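Local coordinates for beta-lactamase (Escherichia coli, PDB 6PQ9), which probably hydrolyses the amide bond of beta-lactam antibiotics as a class A serine beta-lactamase, an activity that confers drug resistance, at residues D244-I256 with I267-N281. The protein carries 1 engineered substitution. Sequence-based numbering, arbitrary orientation.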
ATOM      1  N   ASP A 244      13.817  -9.196  18.080  1.00 35.08           N
ATOM      2  CA  ASP A 244      14.670  -8.822  19.200  1.00 36.12           C
ATOM      3  C   ASP A 244      16.140  -8.674  18.819  1.00 39.76           C
ATOM      4  O   ASP A 244      16.966  -8.465  19.709  1.00 36.99           O
ATOM      5  CB  ASP A 244      14.502  -9.773  20.393  1.00 37.95           C
ATOM      6  CG  ASP A 244      14.880 -11.220  20.097  1.00 43.75           C
ATOM      7  OD1 ASP A 244      15.506 -11.543  19.065  1.00 40.66           O
ATOM      8  OD2 ASP A 244      14.542 -12.050  20.962  1.00 46.49           O
ATOM      9  N   LYS A 245      16.480  -8.719  17.532  1.00 39.04           N
ATOM     10  CA  LYS A 245      17.744  -8.173  17.055  1.00 37.58           C
ATOM     11  C   LYS A 245      17.591  -6.757  16.501  1.00 44.89           C
ATOM     12  O   LYS A 245      18.502  -6.256  15.835  1.00 45.31           O
ATOM     13  CB  LYS A 245      18.361  -9.096  16.005  1.00 33.45           C
ATOM     14  CG  LYS A 245      19.022 -10.306  16.626  1.00 44.68           C
ATOM     15  CD  LYS A 245      19.706 -11.210  15.617  1.00 41.17           C
ATOM     16  CE  LYS A 245      20.122 -12.530  16.291  1.00 50.83           C
ATOM     17  NZ  LYS A 245      21.000 -13.396  15.434  1.00 50.54           N
ATOM     18  N   GLY A 246      16.461  -6.100  16.769  1.00 47.12           N
ATOM     19  CA  GLY A 246      16.270  -4.718  16.389  1.00 38.78           C
ATOM     20  C   GLY A 246      15.898  -4.489  14.945  1.00 42.32           C
ATOM     21  O   GLY A 246      15.908  -3.334  14.500  1.00 44.16           O
ATOM     22  N   ILE A 247      15.568  -5.541  14.201  1.00 40.52           N
ATOM     23  CA  ILE A 247      15.245  -5.436  12.778  1.00 41.13           C
ATOM     24  C   ILE A 247      13.748  -5.190  12.611  1.00 40.40           C
ATOM     25  O   ILE A 247      12.926  -6.029  12.997  1.00 37.71           O
ATOM     26  CB  ILE A 247      15.660  -6.705  12.022  1.00 36.46           C
ATOM     27  CG1 ILE A 247      17.149  -6.993  12.230  1.00 39.52           C
ATOM     28  CG2 ILE A 247      15.312  -6.566  10.556  1.00 34.15           C
ATOM     29  CD1 ILE A 247      18.045  -5.854  11.832  1.00 39.15           C
ATOM     30  N   THR A 248      13.396  -4.045  12.030  1.00 39.96           N
ATOM     31  CA  THR A 248      12.034  -3.787  11.581  1.00 36.68           C
ATOM     32  C   THR A 248      11.937  -4.259  10.138  1.00 38.27           C
ATOM     33  O   THR A 248      12.565  -3.678   9.243  1.00 37.05           O
ATOM     34  CB  THR A 248      11.678  -2.309  11.709  1.00 37.01           C
ATOM     35  OG1 THR A 248      11.860  -1.889  13.060  1.00 32.13           O
ATOM     36  CG2 THR A 248      10.225  -2.064  11.307  1.00 33.32           C
ATOM     37  N   ALA A 249      11.151  -5.321   9.915  1.00 34.86           N
ATOM     38  CA  ALA A 249      11.074  -5.933   8.592  1.00 37.51           C
ATOM     39  C   ALA A 249      10.638  -4.940   7.514  1.00 40.02           C
ATOM     40  O   ALA A 249      11.222  -4.921   6.427  1.00 38.00           O
ATOM     41  CB  ALA A 249      10.116  -7.118   8.614  1.00 38.71           C
ATOM     42  N   ALA A 250       9.611  -4.121   7.784  1.00 36.37           N
ATOM     43  CA  ALA A 250       8.992  -3.305   6.737  1.00 35.73           C
ATOM     44  C   ALA A 250       8.400  -2.012   7.282  1.00 39.27           C
ATOM     45  O   ALA A 250       7.603  -2.035   8.225  1.00 38.20           O
ATOM     46  CB  ALA A 250       7.891  -4.092   6.021  1.00 35.20           C
ATOM     47  N   THR A 251       8.776  -0.889   6.666  1.00 36.39           N
ATOM     48  CA  THR A 251       8.112   0.402   6.859  1.00 34.54           C
ATOM     49  C   THR A 251       7.886   0.989   5.467  1.00 41.21           C
ATOM     50  O   THR A 251       8.840   1.444   4.817  1.00 36.61           O
ATOM     51  CB  THR A 251       8.943   1.353   7.734  1.00 36.07           C
ATOM     52  OG1 THR A 251       9.379   0.674   8.917  1.00 35.92           O
ATOM     53  CG2 THR A 251       8.122   2.584   8.148  1.00 37.06           C
ATOM     54  N   ASN A 252       6.635   0.970   4.997  1.00 35.53           N
ATOM     55  CA  ASN A 252       6.338   1.283   3.604  1.00 35.41           C
ATOM     56  C   ASN A 252       5.284   2.376   3.493  1.00 33.37           C
ATOM     57  O   ASN A 252       4.505   2.624   4.416  1.00 34.85           O
ATOM     58  CB  ASN A 252       5.851   0.042   2.830  1.00 38.76           C
ATOM     59  CG  ASN A 252       6.663  -1.225   3.151  1.00 36.55           C
ATOM     60  OD1 ASN A 252       7.887  -1.185   3.281  1.00 39.49           O
ATOM     61  ND2 ASN A 252       5.977  -2.348   3.248  1.00 33.48           N
ATOM     62  N   ASP A 253       5.263   3.013   2.326  1.00 32.35           N
ATOM     63  CA  ASP A 253       4.198   3.930   1.932  1.00 33.05           C
ATOM     64  C   ASP A 253       4.210   4.009   0.412  1.00 33.78           C
ATOM     65  O   ASP A 253       5.275   4.197  -0.182  1.00 36.05           O
ATOM     66  CB  ASP A 253       4.404   5.314   2.560  1.00 30.17           C
ATOM     67  CG  ASP A 253       3.120   6.145   2.625  1.00 36.82           C
ATOM     68  OD1 ASP A 253       2.022   5.616   2.310  1.00 31.14           O
ATOM     69  OD2 ASP A 253       3.225   7.348   2.991  1.00 33.87           O
ATOM     70  N   ILE A 254       3.042   3.845  -0.215  1.00 35.30           N
ATOM     71  CA  ILE A 254       2.895   3.848  -1.671  1.00 36.52           C
ATOM     72  C   ILE A 254       1.698   4.717  -2.041  1.00 36.73           C
ATOM     73  O   ILE A 254       0.708   4.770  -1.307  1.00 36.93           O
ATOM     74  CB  ILE A 254       2.712   2.418  -2.233  1.00 35.41           C
ATOM     75  CG1 ILE A 254       1.318   1.885  -1.903  1.00 30.04           C
ATOM     76  CG2 ILE A 254       3.740   1.464  -1.647  1.00 34.52           C
ATOM     77  CD1 ILE A 254       0.946   0.645  -2.642  1.00 28.10           C
ATOM     78  N   GLY A 255       1.769   5.401  -3.176  1.00 36.69           N
ATOM     79  CA  GLY A 255       0.599   6.149  -3.596  1.00 33.75           C
ATOM     80  C   GLY A 255       0.851   7.061  -4.781  1.00 39.99           C
ATOM     81  O   GLY A 255       1.864   6.952  -5.482  1.00 37.52           O
ATOM     82  N   ILE A 256      -0.114   7.964  -4.985  1.00 37.65           N
ATOM     83  CA  ILE A 256      -0.124   8.946  -6.068  1.00 37.30           C
ATOM     84  C   ILE A 256      -0.156  10.334  -5.451  1.00 41.67           C
ATOM     85  O   ILE A 256      -1.047  10.635  -4.647  1.00 38.22           O
ATOM     86  CB  ILE A 256      -1.339   8.769  -6.991  1.00 36.81           C
ATOM     87  CG1 ILE A 256      -1.422   7.325  -7.501  1.00 38.09           C
ATOM     88  CG2 ILE A 256      -1.312   9.810  -8.104  1.00 37.76           C
ATOM     89  CD1 ILE A 256      -2.429   6.494  -6.729  1.00 42.89           C
ATOM     90  N   ILE A 267       4.486   6.683  -6.636  1.00 41.98           N
ATOM     91  CA  ILE A 267       5.739   6.472  -5.924  1.00 36.09           C
ATOM     92  C   ILE A 267       5.523   5.382  -4.886  1.00 41.91           C
ATOM     93  O   ILE A 267       4.450   5.288  -4.281  1.00 39.47           O
ATOM     94  CB  ILE A 267       6.244   7.771  -5.264  1.00 42.16           C
ATOM     95  CG1 ILE A 267       7.550   7.529  -4.498  1.00 38.87           C
ATOM     96  CG2 ILE A 267       5.181   8.334  -4.324  1.00 35.55           C
ATOM     97  CD1 ILE A 267       8.210   8.801  -3.984  1.00 31.78           C
ATOM     98  N   ALA A 268       6.542   4.545  -4.702  1.00 42.19           N
ATOM     99  CA  ALA A 268       6.541   3.486  -3.706  1.00 36.88           C
ATOM    100  C   ALA A 268       7.902   3.484  -3.032  1.00 38.51           C
ATOM    101  O   ALA A 268       8.925   3.502  -3.723  1.00 40.59           O
ATOM    102  CB  ALA A 268       6.252   2.123  -4.340  1.00 32.57           C
ATOM    103  N   VAL A 269       7.917   3.502  -1.697  1.00 36.72           N
ATOM    104  CA  VAL A 269       9.149   3.391  -0.915  1.00 35.13           C
ATOM    105  C   VAL A 269       8.991   2.249   0.083  1.00 39.58           C
ATOM    106  O   VAL A 269       8.048   2.251   0.888  1.00 38.66           O
ATOM    107  CB  VAL A 269       9.512   4.702  -0.187  1.00 34.76           C
ATOM    108  CG1 VAL A 269      10.888   4.560   0.518  1.00 33.08           C
ATOM    109  CG2 VAL A 269       9.524   5.882  -1.170  1.00 35.54           C
ATOM    110  N   TYR A 270       9.922   1.285   0.040  1.00 41.66           N
ATOM    111  CA  TYR A 270       9.978   0.141   0.955  1.00 34.55           C
ATOM    112  C   TYR A 270      11.253   0.224   1.788  1.00 35.75           C
ATOM    113  O   TYR A 270      12.353   0.031   1.262  1.00 39.66           O
ATOM    114  CB  TYR A 270       9.928  -1.173   0.180  1.00 31.93           C
ATOM    115  CG  TYR A 270       8.665  -1.312  -0.618  1.00 35.09           C
ATOM    116  CD1 TYR A 270       8.576  -0.800  -1.906  1.00 34.84           C
ATOM    117  CD2 TYR A 270       7.542  -1.924  -0.072  1.00 40.42           C
ATOM    118  CE1 TYR A 270       7.407  -0.895  -2.629  1.00 39.17           C
ATOM    119  CE2 TYR A 270       6.366  -2.029  -0.790  1.00 32.18           C
ATOM    120  CZ  TYR A 270       6.305  -1.502  -2.066  1.00 36.27           C
ATOM    121  OH  TYR A 270       5.145  -1.590  -2.793  1.00 38.58           O
ATOM    122  N   VAL A 271      11.122   0.510   3.079  1.00 36.44           N
ATOM    123  CA  VAL A 271      12.258   0.505   4.002  1.00 37.83           C
ATOM    124  C   VAL A 271      12.235  -0.843   4.719  1.00 37.63           C
ATOM    125  O   VAL A 271      11.464  -1.057   5.656  1.00 39.92           O
ATOM    126  CB  VAL A 271      12.203   1.684   4.975  1.00 39.54           C
ATOM    127  CG1 VAL A 271      13.360   1.632   5.981  1.00 35.28           C
ATOM    128  CG2 VAL A 271      12.211   2.993   4.191  1.00 32.56           C
ATOM    129  N   SER A 272      13.072  -1.771   4.268  1.00 35.34           N
ATOM    130  CA  SER A 272      12.974  -3.156   4.692  1.00 37.65           C
ATOM    131  C   SER A 272      14.214  -3.564   5.472  1.00 38.06           C
ATOM    132  O   SER A 272      15.302  -3.024   5.257  1.00 36.01           O
ATOM    133  CB  SER A 272      12.774  -4.100   3.484  1.00 37.46           C
ATOM    134  OG  SER A 272      14.011  -4.439   2.873  1.00 43.92           O
ATOM    135  N   ASP A 273      14.025  -4.522   6.379  1.00 43.20           N
ATOM    136  CA  ASP A 273      15.087  -5.079   7.229  1.00 47.66           C
ATOM    137  C   ASP A 273      15.980  -3.969   7.777  1.00 43.32           C
ATOM    138  O   ASP A 273      17.170  -3.867   7.479  1.00 49.95           O
ATOM    139  CB  ASP A 273      15.897  -6.141   6.474  1.00 40.72           C
ATOM    140  CG  ASP A 273      15.090  -7.421   6.241  1.00 48.17           C
ATOM    141  OD1 ASP A 273      14.030  -7.587   6.892  1.00 46.35           O
ATOM    142  OD2 ASP A 273      15.488  -8.251   5.395  1.00 56.70           O
ATOM    143  N   SER A 274      15.359  -3.109   8.571  1.00 40.68           N
ATOM    144  CA  SER A 274      15.991  -1.897   9.063  1.00 41.19           C
ATOM    145  C   SER A 274      16.398  -2.047  10.524  1.00 46.57           C
ATOM    146  O   SER A 274      15.598  -2.487  11.360  1.00 39.42           O
ATOM    147  CB  SER A 274      15.053  -0.700   8.917  1.00 38.50           C
ATOM    148  OG  SER A 274      15.656   0.467   9.432  1.00 40.69           O
ATOM    149  N   SER A 275      17.638  -1.667  10.821  1.00 45.66           N
ATOM    150  CA  SER A 275      18.122  -1.535  12.189  1.00 44.03           C
ATOM    151  C   SER A 275      17.892  -0.140  12.756  1.00 43.16           C
ATOM    152  O   SER A 275      18.205   0.090  13.927  1.00 42.57           O
ATOM    153  CB  SER A 275      19.621  -1.881  12.262  1.00 37.05           C
ATOM    154  OG  SER A 275      19.919  -3.072  11.539  1.00 49.55           O
ATOM    155  N   GLU A 276      17.361   0.789  11.959  1.00 42.96           N
ATOM    156  CA  GLU A 276      17.165   2.160  12.405  1.00 42.79           C
ATOM    157  C   GLU A 276      15.897   2.268  13.240  1.00 42.20           C
ATOM    158  O   GLU A 276      15.000   1.428  13.166  1.00 40.31           O
ATOM    159  CB  GLU A 276      17.082   3.125  11.212  1.00 41.00           C
ATOM    160  CG  GLU A 276      18.214   2.981  10.175  1.00 44.56           C
ATOM    161  CD  GLU A 276      19.514   3.669  10.597  1.00 47.32           C
ATOM    162  OE1 GLU A 276      19.504   4.416  11.603  1.00 44.22           O
ATOM    163  OE2 GLU A 276      20.549   3.456   9.918  1.00 50.28           O
ATOM    164  N   LYS A 277      15.833   3.324  14.043  1.00 41.01           N
ATOM    165  CA  LYS A 277      14.611   3.596  14.779  1.00 44.34           C
ATOM    166  C   LYS A 277      13.478   3.947  13.818  1.00 45.19           C
ATOM    167  O   LYS A 277      13.694   4.303  12.652  1.00 44.56           O
ATOM    168  CB  LYS A 277      14.821   4.729  15.784  1.00 46.04           C
ATOM    169  CG  LYS A 277      15.638   4.312  16.983  1.00 48.22           C
ATOM    170  CD  LYS A 277      16.084   5.502  17.784  1.00 50.22           C
ATOM    171  CE  LYS A 277      14.934   6.408  18.119  1.00 49.89           C
ATOM    172  NZ  LYS A 277      15.428   7.548  18.928  1.00 55.40           N
ATOM    173  N   SER A 278      12.249   3.855  14.332  1.00 41.98           N
ATOM    174  CA  SER A 278      11.087   4.042  13.482  1.00 47.74           C
ATOM    175  C   SER A 278      10.979   5.471  12.967  1.00 46.73           C
ATOM    176  O   SER A 278      10.525   5.679  11.834  1.00 42.72           O
ATOM    177  CB  SER A 278       9.813   3.656  14.227  1.00 45.75           C
ATOM    178  OG  SER A 278       9.344   4.765  14.965  1.00 55.26           O
ATOM    179  N   ASP A 279      11.380   6.471  13.761  1.00 42.62           N
ATOM    180  CA  ASP A 279      11.309   7.830  13.233  1.00 42.58           C
ATOM    181  C   ASP A 279      12.289   8.020  12.077  1.00 38.87           C
ATOM    182  O   ASP A 279      12.006   8.786  11.151  1.00 42.30           O
ATOM    183  CB  ASP A 279      11.504   8.880  14.348  1.00 41.72           C
ATOM    184  CG  ASP A 279      12.879   8.828  15.021  1.00 49.73           C
ATOM    185  OD1 ASP A 279      13.682   7.896  14.776  1.00 56.03           O
ATOM    186  OD2 ASP A 279      13.157   9.745  15.827  1.00 50.39           O
ATOM    187  N   VAL A 280      13.399   7.278  12.067  1.00 39.62           N
ATOM    188  CA  VAL A 280      14.318   7.328  10.932  1.00 37.13           C
ATOM    189  C   VAL A 280      13.711   6.631   9.718  1.00 39.04           C
ATOM    190  O   VAL A 280      13.817   7.122   8.589  1.00 39.56           O
ATOM    191  CB  VAL A 280      15.681   6.709  11.308  1.00 40.58           C
ATOM    192  CG1 VAL A 280      16.559   6.520  10.063  1.00 39.42           C
ATOM    193  CG2 VAL A 280      16.391   7.559  12.327  1.00 32.56           C
ATOM    194  N   ASN A 281      13.083   5.463   9.923  1.00 39.33           N
ATOM    195  CA  ASN A 281      12.492   4.740   8.800  1.00 45.23           C
ATOM    196  C   ASN A 281      11.418   5.572   8.111  1.00 41.28           C
ATOM    197  O   ASN A 281      11.319   5.573   6.879  1.00 39.58           O
ATOM    198  CB  ASN A 281      11.908   3.403   9.263  1.00 41.19           C
ATOM    199  CG  ASN A 281      12.972   2.447   9.768  1.00 40.04           C
ATOM    200  OD1 ASN A 281      14.114   2.468   9.301  1.00 40.38           O
ATOM    201  ND2 ASN A 281      12.603   1.603  10.730  1.00 40.74           N
TER
HETATM  202  O   HOH W   1      14.318  -1.160  13.821  1.00 37.14           O
HETATM  203  O   HOH W   2      11.579  -1.053   8.249  1.00 35.45           O
HETATM  204  O   HOH W   3       9.864   1.783  11.453  1.00 35.59           O
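The ring of Tyr270 meets the amide of Asn252 obliquely, the two planes 57° apart, with Asn252 CG 3.4 Å from Tyr270 CD2. Ile254 CG2 also reaches the ring obliquely, touching its hydroxyl end, where Tyr270 OH is hydrogen-bonded to Thr188 of helix 185-196. These groups lie on one face of the antiparallel hairpin formed by strands 248-258 and 264-274, two neighbours in the five-stranded sheet of the class A beta-lactamase fold. Asn252 has CG anti to its carbonyl carbon (chi1 -43°), which sends the side chain across that of Tyr270 at about a right angle; its ND2 is held by the carbonyl of Pro65. Further along this face, Ile254 CG2 rests 3.7 Å from Ala268 CB.

Thr251, Asp253, Val269 and Val271 lie on the other face, where Ile285 of helix 278-297 covers the last three; the Asp253 carboxylate leads away to Leu223 N and His235 ND1. Between the strands, Gly255 and Ile267 exchange a pair of backbone hydrogen bonds, as do Asp253 with Val269 and Thr251 with Val271. The regular pairing is interrupted where Asp273 and Ser274 both face Thr248, a G1 beta bulge; Asp273 N there bonds Ala249 O at 2.8 Å.

Beyond the bulge the chain turns into the helix. Ser274 OG donates to Asn281 OD1 and accepts from Glu276 N, closing an ST turn. Asn281 CB packs 3.7 Å from Thr251 OG1, while a water links their polar ends, accepting from Asn281 ND2 and donating to Thr251 OG1, each at 2.8 Å.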